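Local coordinates for capsule biosynthesis protein CapD proenzyme (Bacillus anthracis, PDB 3G9K) that cleaves the poly-gamma-D-glutamate capsule of the bacterium and joins it through an amide bond to meso-diaminopimelic acid in the peptidoglycan, at residues S52-V57 and Q125-Y130; K133-D138 and L173-L178. All blocks are in the same frame, centred on the assembly; numbering follows the deposited sequence.

How the contacts relate
From the N terminus, the chain runs through helix 44-58, crosses strands 68-74 and 79-83 and helix 104-115, and returns in helix 120-133. Contact 1 closes that long loop by laying 125-130 beside 52-57. Helix 120-133 leads straight into strand 135-136, and contact 2 then closes a shorter loop, holding helix 139-152, when 173-178 comes back to 133-138 ahead of helix 176-188. The two closures follow in series, neither nested nor crossed, with centres about 10 Å apart. They meet at V57, whose O lies 3.1 Å from Q175 NE2, a probable hydrogen bond. Together they join helices 44-58 and 120-133 to the start of helix 176-188.

Contact 1. Residues S52-V57 and Q125-Y130; sequences SYVLGV and QPAINY
V57 and Y130 meet with their side chains crossing at about a right angle, where helices 44-58 and 120-133 run side by side. The segment axes come within 8.2 Å and their N-to-C directions differ by 13°, so the pair is nearly parallel. V57 points its CB at the neighbouring helix and there divides. CG1, anti to the backbone N (chi1 171°), rests on Y130 CB at 3.8 Å and reaches the Y130 carbonyl carbon as well. CG2, beside the backbone N, turns to the preceding turn of the other helix, 3.7 Å from A127 O and slightly farther from A127 CB. One branched side chain thus spans about one turn, from A127 to Y130. The small side chain of A127 sits at the closest backbone approach: its CB is 3.6 Å from Y53 O and 3.8 Å from Y53 CB, and the CA atoms of V54 and A127 are 4.4 Å apart. V54 flanks this close point. Its CG2 lies over the backbone N and CA of A127, with P126 CB a looser neighbour, while its CG1 approaches Y130 CE2 obliquely at 4.3 Å. Beyond CB the Y53 ring leaves the interface, meets F104 edge-to-face and packs on L182 and I185 of helix 176-188. On another flank, the Y130 ring continues towards helix 28-39, touching L29, and its OH makes a weak hydrogen bond with E33. The interface between the two segments is therefore apolar and mostly buried, built from two valines, two tyrosines and a proline packed round A127. This is close packing of near-parallel helices at an alanine, in the chain that forms one piece of this gamma-glutamyltransferase-family enzyme, of the Ntn-hydrolase clan.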
ATOM      1  N   SER A  52      -4.691   8.744   5.612  1.00 15.05           N
ATOM      2  CA  SER A  52      -3.933   8.922   4.334  1.00 15.19           C
ATOM      3  C   SER A  52      -3.168  10.232   4.323  1.00 15.22           C
ATOM      4  O   SER A  52      -1.970  10.274   4.028  1.00 15.36           O
ATOM      5  CB  SER A  52      -4.824   8.856   3.124  1.00 14.69           C
ATOM      6  OG  SER A  52      -5.348   7.571   3.005  1.00 15.92           O
ATOM      7  N   TYR A  53      -3.839  11.302   4.704  1.00 15.50           N
ATOM      8  CA  TYR A  53      -3.157  12.595   4.818  1.00 15.54           C
ATOM      9  C   TYR A  53      -2.019  12.682   5.900  1.00 15.59           C
ATOM     10  O   TYR A  53      -0.986  13.312   5.690  1.00 14.62           O
ATOM     11  CB  TYR A  53      -4.210  13.698   4.994  1.00 15.33           C
ATOM     12  CG  TYR A  53      -4.719  14.324   3.714  1.00 15.92           C
ATOM     13  CD1 TYR A  53      -5.978  14.042   3.223  1.00 15.32           C
ATOM     14  CD2 TYR A  53      -3.950  15.257   3.037  1.00 16.11           C
ATOM     15  CE1 TYR A  53      -6.468  14.692   2.038  1.00 16.99           C
ATOM     16  CE2 TYR A  53      -4.401  15.861   1.908  1.00 17.21           C
ATOM     17  CZ  TYR A  53      -5.665  15.578   1.400  1.00 15.60           C
ATOM     18  OH  TYR A  53      -6.045  16.210   0.261  1.00 15.85           O
ATOM     19  N   VAL A  54      -2.209  12.074   7.066  1.00 15.80           N
ATOM     20  CA  VAL A  54      -1.182  12.023   8.111  1.00 15.18           C
ATOM     21  C   VAL A  54       0.102  11.297   7.635  1.00 15.18           C
ATOM     22  O   VAL A  54       1.211  11.797   7.817  1.00 16.31           O
ATOM     23  CB  VAL A  54      -1.760  11.369   9.412  1.00 14.54           C
ATOM     24  CG1 VAL A  54      -0.644  10.927  10.344  1.00 15.14           C
ATOM     25  CG2 VAL A  54      -2.764  12.343  10.070  1.00 17.75           C
ATOM     26  N   LEU A  55      -0.083  10.176   6.955  1.00 14.28           N
ATOM     27  CA  LEU A  55       0.973   9.354   6.383  1.00 14.46           C
ATOM     28  C   LEU A  55       1.744  10.179   5.362  1.00 14.32           C
ATOM     29  O   LEU A  55       2.983  10.126   5.340  1.00 15.57           O
ATOM     30  CB  LEU A  55       0.406   8.065   5.771  1.00 14.14           C
ATOM     31  CG  LEU A  55       0.031   6.979   6.791  1.00 14.68           C
ATOM     32  CD1 LEU A  55      -0.725   5.908   6.048  1.00 15.55           C
ATOM     33  CD2 LEU A  55       1.251   6.439   7.538  1.00 17.17           C
ATOM     34  N   GLY A  56       1.048  10.999   4.575  1.00 14.03           N
ATOM     35  CA  GLY A  56       1.717  11.895   3.602  1.00 14.66           C
ATOM     36  C   GLY A  56       2.612  12.901   4.282  1.00 16.36           C
ATOM     37  O   GLY A  56       3.599  13.423   3.712  1.00 18.35           O
ATOM     38  N   VAL A  57       2.287  13.209   5.528  1.00 15.87           N
ATOM     39  CA  VAL A  57       3.119  14.165   6.284  1.00 14.84           C
ATOM     40  C   VAL A  57       4.246  13.485   7.066  1.00 16.50           C
ATOM     41  O   VAL A  57       5.407  13.891   7.006  1.00 18.10           O
ATOM     42  CB  VAL A  57       2.238  15.010   7.240  1.00 15.82           C
ATOM     43  CG1 VAL A  57       3.116  15.831   8.156  1.00 13.90           C
ATOM     44  CG2 VAL A  57       1.293  15.913   6.442  1.00 16.38           C
ATOM     45  N   GLN A 125      -7.223  18.421   9.189  1.00 20.95           N
ATOM     46  CA  GLN A 125      -6.588  19.167  10.253  1.00 20.72           C
ATOM     47  C   GLN A 125      -5.491  18.397  10.989  1.00 20.38           C
ATOM     48  O   GLN A 125      -4.466  18.963  11.285  1.00 19.88           O
ATOM     49  CB  GLN A 125      -7.614  19.761  11.253  1.00 20.88           C
ATOM     50  CG  GLN A 125      -7.020  20.847  12.134  1.00 21.11           C
ATOM     51  CD  GLN A 125      -6.650  22.092  11.358  1.00 19.90           C
ATOM     52  OE1 GLN A 125      -7.436  22.596  10.560  1.00 22.88           O
ATOM     53  NE2 GLN A 125      -5.475  22.581  11.584  1.00 19.99           N
ATOM     54  N   PRO A 126      -5.704  17.122  11.330  1.00 20.51           N
ATOM     55  CA  PRO A 126      -4.560  16.474  12.003  1.00 20.22           C
ATOM     56  C   PRO A 126      -3.237  16.483  11.203  1.00 20.02           C
ATOM     57  O   PRO A 126      -2.176  16.733  11.755  1.00 18.77           O
ATOM     58  CB  PRO A 126      -5.070  15.058  12.237  1.00 20.26           C
ATOM     59  CG  PRO A 126      -6.546  15.219  12.333  1.00 21.73           C
ATOM     60  CD  PRO A 126      -6.853  16.221  11.243  1.00 20.33           C
ATOM     61  N   ALA A 127      -3.324  16.195   9.907  1.00 19.56           N
ATOM     62  CA  ALA A 127      -2.156  16.256   9.036  1.00 18.92           C
ATOM     63  C   ALA A 127      -1.539  17.658   9.046  1.00 18.59           C
ATOM     64  O   ALA A 127      -0.338  17.786   9.181  1.00 19.93           O
ATOM     65  CB  ALA A 127      -2.518  15.874   7.634  1.00 17.84           C
ATOM     66  N   ILE A 128      -2.381  18.683   8.922  1.00 18.01           N
ATOM     67  CA  ILE A 128      -1.968  20.063   8.909  1.00 18.16           C
ATOM     68  C   ILE A 128      -1.198  20.384  10.187  1.00 18.48           C
ATOM     69  O   ILE A 128      -0.193  21.052  10.120  1.00 18.58           O
ATOM     70  CB  ILE A 128      -3.166  21.033   8.706  1.00 16.86           C
ATOM     71  CG1 ILE A 128      -3.722  20.956   7.272  1.00 18.17           C
ATOM     72  CG2 ILE A 128      -2.787  22.447   9.031  1.00 19.55           C
ATOM     73  CD1 ILE A 128      -5.092  21.663   7.124  1.00 17.96           C
ATOM     74  N   ASN A 129      -1.655  19.868  11.339  1.00 19.75           N
ATOM     75  CA  ASN A 129      -0.996  20.130  12.629  1.00 20.26           C
ATOM     76  C   ASN A 129       0.434  19.568  12.684  1.00 20.73           C
ATOM     77  O   ASN A 129       1.375  20.225  13.141  1.00 19.99           O
ATOM     78  CB  ASN A 129      -1.827  19.525  13.782  1.00 21.69           C
ATOM     79  CG  ASN A 129      -3.164  20.252  14.034  1.00 24.32           C
ATOM     80  OD1 ASN A 129      -4.056  19.688  14.702  1.00 29.81           O
ATOM     81  ND2 ASN A 129      -3.306  21.478  13.526  1.00 25.92           N
ATOM     82  N   TYR A 130       0.607  18.342  12.190  1.00 20.25           N
ATOM     83  CA  TYR A 130       1.941  17.721  12.080  1.00 20.13           C
ATOM     84  C   TYR A 130       2.839  18.431  11.082  1.00 19.86           C
ATOM     85  O   TYR A 130       4.028  18.560  11.334  1.00 19.54           O
ATOM     86  CB  TYR A 130       1.855  16.223  11.740  1.00 20.41           C
ATOM     87  CG  TYR A 130       1.270  15.349  12.833  1.00 20.45           C
ATOM     88  CD1 TYR A 130       1.838  15.301  14.110  1.00 23.10           C
ATOM     89  CD2 TYR A 130       0.186  14.527  12.578  1.00 21.86           C
ATOM     90  CE1 TYR A 130       1.305  14.492  15.110  1.00 21.15           C
ATOM     91  CE2 TYR A 130      -0.344  13.731  13.555  1.00 20.97           C
ATOM     92  CZ  TYR A 130       0.212  13.713  14.825  1.00 23.28           C
ATOM     93  OH  TYR A 130      -0.341  12.907  15.804  1.00 25.14           O
TER

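Contact 2. Residues K133-D138 and L173-L178; sequences KGFKVD and LIQTDL
F135 and L173 lie side by side and point the same way, from one face of an antiparallel pairing of two short strands. F135 CG stands between the backbone N and the carbonyl carbon (chi1 72°), while L173 CG is anti to its N. Their backbones form the hydrogen-bonded pair: L173 N gives to F135 O at 2.9 Å (160° at the hydrogen), and F135 N gives to L173 O at 3.2 Å from above that carbonyl's plane. L173 CD2 touches the F135 ring at CE2 and CZ, 3.9 Å from each. Q175 crosses F135 obliquely, amide and ring planes 51° apart; its NE2, hydrogen-bonded to V57 O, stands at the ring edge 3.9 Å from F135 CE2. V137 crosses L173 at about a right angle, its CG1 3.6 Å from L173 CB. G134, with positive phi, takes the chain out of helix 120-133; its CA makes a CA-H...O contact with L173 O at 3.2 Å, and I174 CG1 touches K133 O and G134 CA. L141 of helix 139-152 touches both F135 and L173. This short antiparallel beta bridge links a helix C-terminus to the two helices that follow, whose N-cap positions D138 and Q175 occupy.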
ATOM      1  N   LYS A 133       3.163  22.193  13.139  1.00 25.61           N
ATOM      2  CA  LYS A 133       3.772  22.083  14.460  1.00 27.09           C
ATOM      3  C   LYS A 133       4.947  21.117  14.493  1.00 26.92           C
ATOM      4  O   LYS A 133       5.823  21.253  15.334  1.00 27.66           O
ATOM      5  CB  LYS A 133       2.730  21.675  15.502  1.00 28.06           C
ATOM      6  CG  LYS A 133       1.471  22.534  15.531  1.00 30.85           C
ATOM      7  CD  LYS A 133       1.732  23.939  15.952  1.00 34.88           C
ATOM      8  CE  LYS A 133       0.428  24.725  16.132  1.00 35.27           C
ATOM      9  NZ  LYS A 133      -0.388  24.255  17.320  1.00 39.99           N
ATOM     10  N   GLY A 134       4.942  20.106  13.621  1.00 26.32           N
ATOM     11  CA  GLY A 134       6.059  19.183  13.528  1.00 25.55           C
ATOM     12  C   GLY A 134       5.733  17.820  14.101  1.00 24.40           C
ATOM     13  O   GLY A 134       4.675  17.617  14.686  1.00 23.05           O
ATOM     14  N   PHE A 135       6.649  16.878  13.885  1.00 24.45           N
ATOM     15  CA  PHE A 135       6.576  15.544  14.485  1.00 25.03           C
ATOM     16  C   PHE A 135       7.993  15.016  14.666  1.00 25.30           C
ATOM     17  O   PHE A 135       8.917  15.480  14.021  1.00 24.52           O
ATOM     18  CB  PHE A 135       5.779  14.588  13.592  1.00 23.99           C
ATOM     19  CG  PHE A 135       6.500  14.199  12.359  1.00 23.45           C
ATOM     20  CD1 PHE A 135       7.162  12.970  12.272  1.00 25.22           C
ATOM     21  CD2 PHE A 135       6.533  15.049  11.273  1.00 23.07           C
ATOM     22  CE1 PHE A 135       7.846  12.609  11.135  1.00 22.28           C
ATOM     23  CE2 PHE A 135       7.214  14.692  10.134  1.00 21.92           C
ATOM     24  CZ  PHE A 135       7.898  13.480  10.076  1.00 21.45           C
ATOM     25  N   LYS A 136       8.168  14.063  15.574  1.00 26.87           N
ATOM     26  CA  LYS A 136       9.496  13.533  15.871  1.00 28.30           C
ATOM     27  C   LYS A 136       9.892  12.539  14.809  1.00 28.94           C
ATOM     28  O   LYS A 136       9.173  11.559  14.578  1.00 27.82           O
ATOM     29  CB  LYS A 136       9.523  12.852  17.246  1.00 29.19           C
ATOM     30  CG  LYS A 136       9.932  13.820  18.381  1.00 31.29           C
ATOM     31  CD  LYS A 136      10.246  13.050  19.703  1.00 32.73           C
ATOM     32  CE  LYS A 136      11.544  12.196  19.609  1.00 36.72           C
ATOM     33  NZ  LYS A 136      11.728  11.165  20.690  1.00 38.02           N
ATOM     34  N   VAL A 137      11.021  12.776  14.156  1.00 29.28           N
ATOM     35  CA  VAL A 137      11.437  11.853  13.107  1.00 30.73           C
ATOM     36  C   VAL A 137      11.917  10.560  13.767  1.00 31.18           C
ATOM     37  O   VAL A 137      12.378  10.572  14.912  1.00 31.22           O
ATOM     38  CB  VAL A 137      12.452  12.473  12.071  1.00 30.86           C
ATOM     39  CG1 VAL A 137      12.290  13.992  11.950  1.00 29.68           C
ATOM     40  CG2 VAL A 137      13.860  12.123  12.365  1.00 30.15           C
ATOM     41  N   ASP A 138      11.719   9.448  13.069  1.00 32.52           N
ATOM     42  CA  ASP A 138      12.156   8.136  13.540  1.00 33.27           C
ATOM     43  C   ASP A 138      13.377   7.648  12.781  1.00 34.23           C
ATOM     44  O   ASP A 138      13.835   8.276  11.819  1.00 33.78           O
ATOM     45  CB  ASP A 138      11.018   7.101  13.440  1.00 33.95           C
ATOM     46  CG  ASP A 138      10.478   6.920  12.032  1.00 36.05           C
ATOM     47  OD1 ASP A 138      10.956   7.548  11.078  1.00 41.34           O
ATOM     48  OD2 ASP A 138       9.529   6.142  11.875  1.00 41.00           O
ATOM     49  N   LEU A 173      10.730  17.487  12.904  1.00 25.35           N
ATOM     50  CA  LEU A 173      10.658  18.003  11.537  1.00 24.46           C
ATOM     51  C   LEU A 173       9.388  18.799  11.347  1.00 23.03           C
ATOM     52  O   LEU A 173       8.288  18.245  11.494  1.00 23.06           O
ATOM     53  CB  LEU A 173      10.675  16.834  10.558  1.00 23.50           C
ATOM     54  CG  LEU A 173      10.455  17.162   9.082  1.00 23.79           C
ATOM     55  CD1 LEU A 173      11.520  18.146   8.554  1.00 20.32           C
ATOM     56  CD2 LEU A 173      10.417  15.853   8.319  1.00 23.36           C
ATOM     57  N   ILE A 174       9.566  20.079  10.999  1.00 21.92           N
ATOM     58  CA  ILE A 174       8.515  21.050  10.731  1.00 21.60           C
ATOM     59  C   ILE A 174       8.489  21.296   9.208  1.00 20.40           C
ATOM     60  O   ILE A 174       9.545  21.432   8.585  1.00 20.53           O
ATOM     61  CB  ILE A 174       8.737  22.419  11.433  1.00 21.44           C
ATOM     62  CG1 ILE A 174       8.602  22.267  12.976  1.00 22.25           C
ATOM     63  CG2 ILE A 174       7.732  23.417  10.902  1.00 20.78           C
ATOM     64  CD1 ILE A 174       9.150  23.508  13.876  1.00 22.11           C
ATOM     65  N   GLN A 175       7.285  21.257   8.631  1.00 20.86           N
ATOM     66  CA  GLN A 175       7.065  21.361   7.162  1.00 20.52           C
ATOM     67  C   GLN A 175       6.082  22.494   6.806  1.00 20.19           C
ATOM     68  O   GLN A 175       4.919  22.261   6.421  1.00 18.45           O
ATOM     69  CB  GLN A 175       6.583  20.002   6.575  1.00 20.23           C
ATOM     70  CG  GLN A 175       7.623  18.882   6.626  1.00 19.72           C
ATOM     71  CD  GLN A 175       7.121  17.562   6.113  1.00 20.30           C
ATOM     72  OE1 GLN A 175       7.318  17.209   4.950  1.00 19.61           O
ATOM     73  NE2 GLN A 175       6.478  16.814   6.991  1.00 15.44           N
ATOM     74  N   THR A 176       6.586  23.723   6.923  1.00 20.27           N
ATOM     75  CA  THR A 176       5.831  24.934   6.698  1.00 21.32           C
ATOM     76  C   THR A 176       5.226  25.103   5.310  1.00 21.28           C
ATOM     77  O   THR A 176       4.053  25.435   5.204  1.00 21.39           O
ATOM     78  CB  THR A 176       6.683  26.138   7.028  1.00 22.26           C
ATOM     79  OG1 THR A 176       7.045  26.031   8.412  1.00 23.40           O
ATOM     80  CG2 THR A 176       5.918  27.431   6.776  1.00 23.72           C
ATOM     81  N   ASP A 177       6.009  24.864   4.261  1.00 21.95           N
ATOM     82  CA  ASP A 177       5.510  24.891   2.879  1.00 21.64           C
ATOM     83  C   ASP A 177       4.364  23.912   2.688  1.00 20.47           C
ATOM     84  O   ASP A 177       3.346  24.275   2.082  1.00 21.10           O
ATOM     85  CB  ASP A 177       6.603  24.556   1.845  1.00 22.17           C
ATOM     86  CG  ASP A 177       7.719  25.608   1.758  1.00 26.24           C
ATOM     87  OD1 ASP A 177       7.614  26.678   2.361  1.00 27.06           O
ATOM     88  OD2 ASP A 177       8.693  25.369   1.004  1.00 31.70           O
ATOM     89  N   LEU A 178       4.523  22.680   3.175  1.00 19.49           N
ATOM     90  CA  LEU A 178       3.460  21.683   3.090  1.00 19.17           C
ATOM     91  C   LEU A 178       2.198  22.086   3.859  1.00 18.30           C
ATOM     92  O   LEU A 178       1.084  21.820   3.397  1.00 18.19           O
ATOM     93  CB  LEU A 178       3.945  20.276   3.533  1.00 17.56           C
ATOM     94  CG  LEU A 178       2.981  19.083   3.478  1.00 19.47           C
ATOM     95  CD1 LEU A 178       2.424  18.866   2.055  1.00 16.36           C
ATOM     96  CD2 LEU A 178       3.690  17.786   4.007  1.00 19.26           C
TER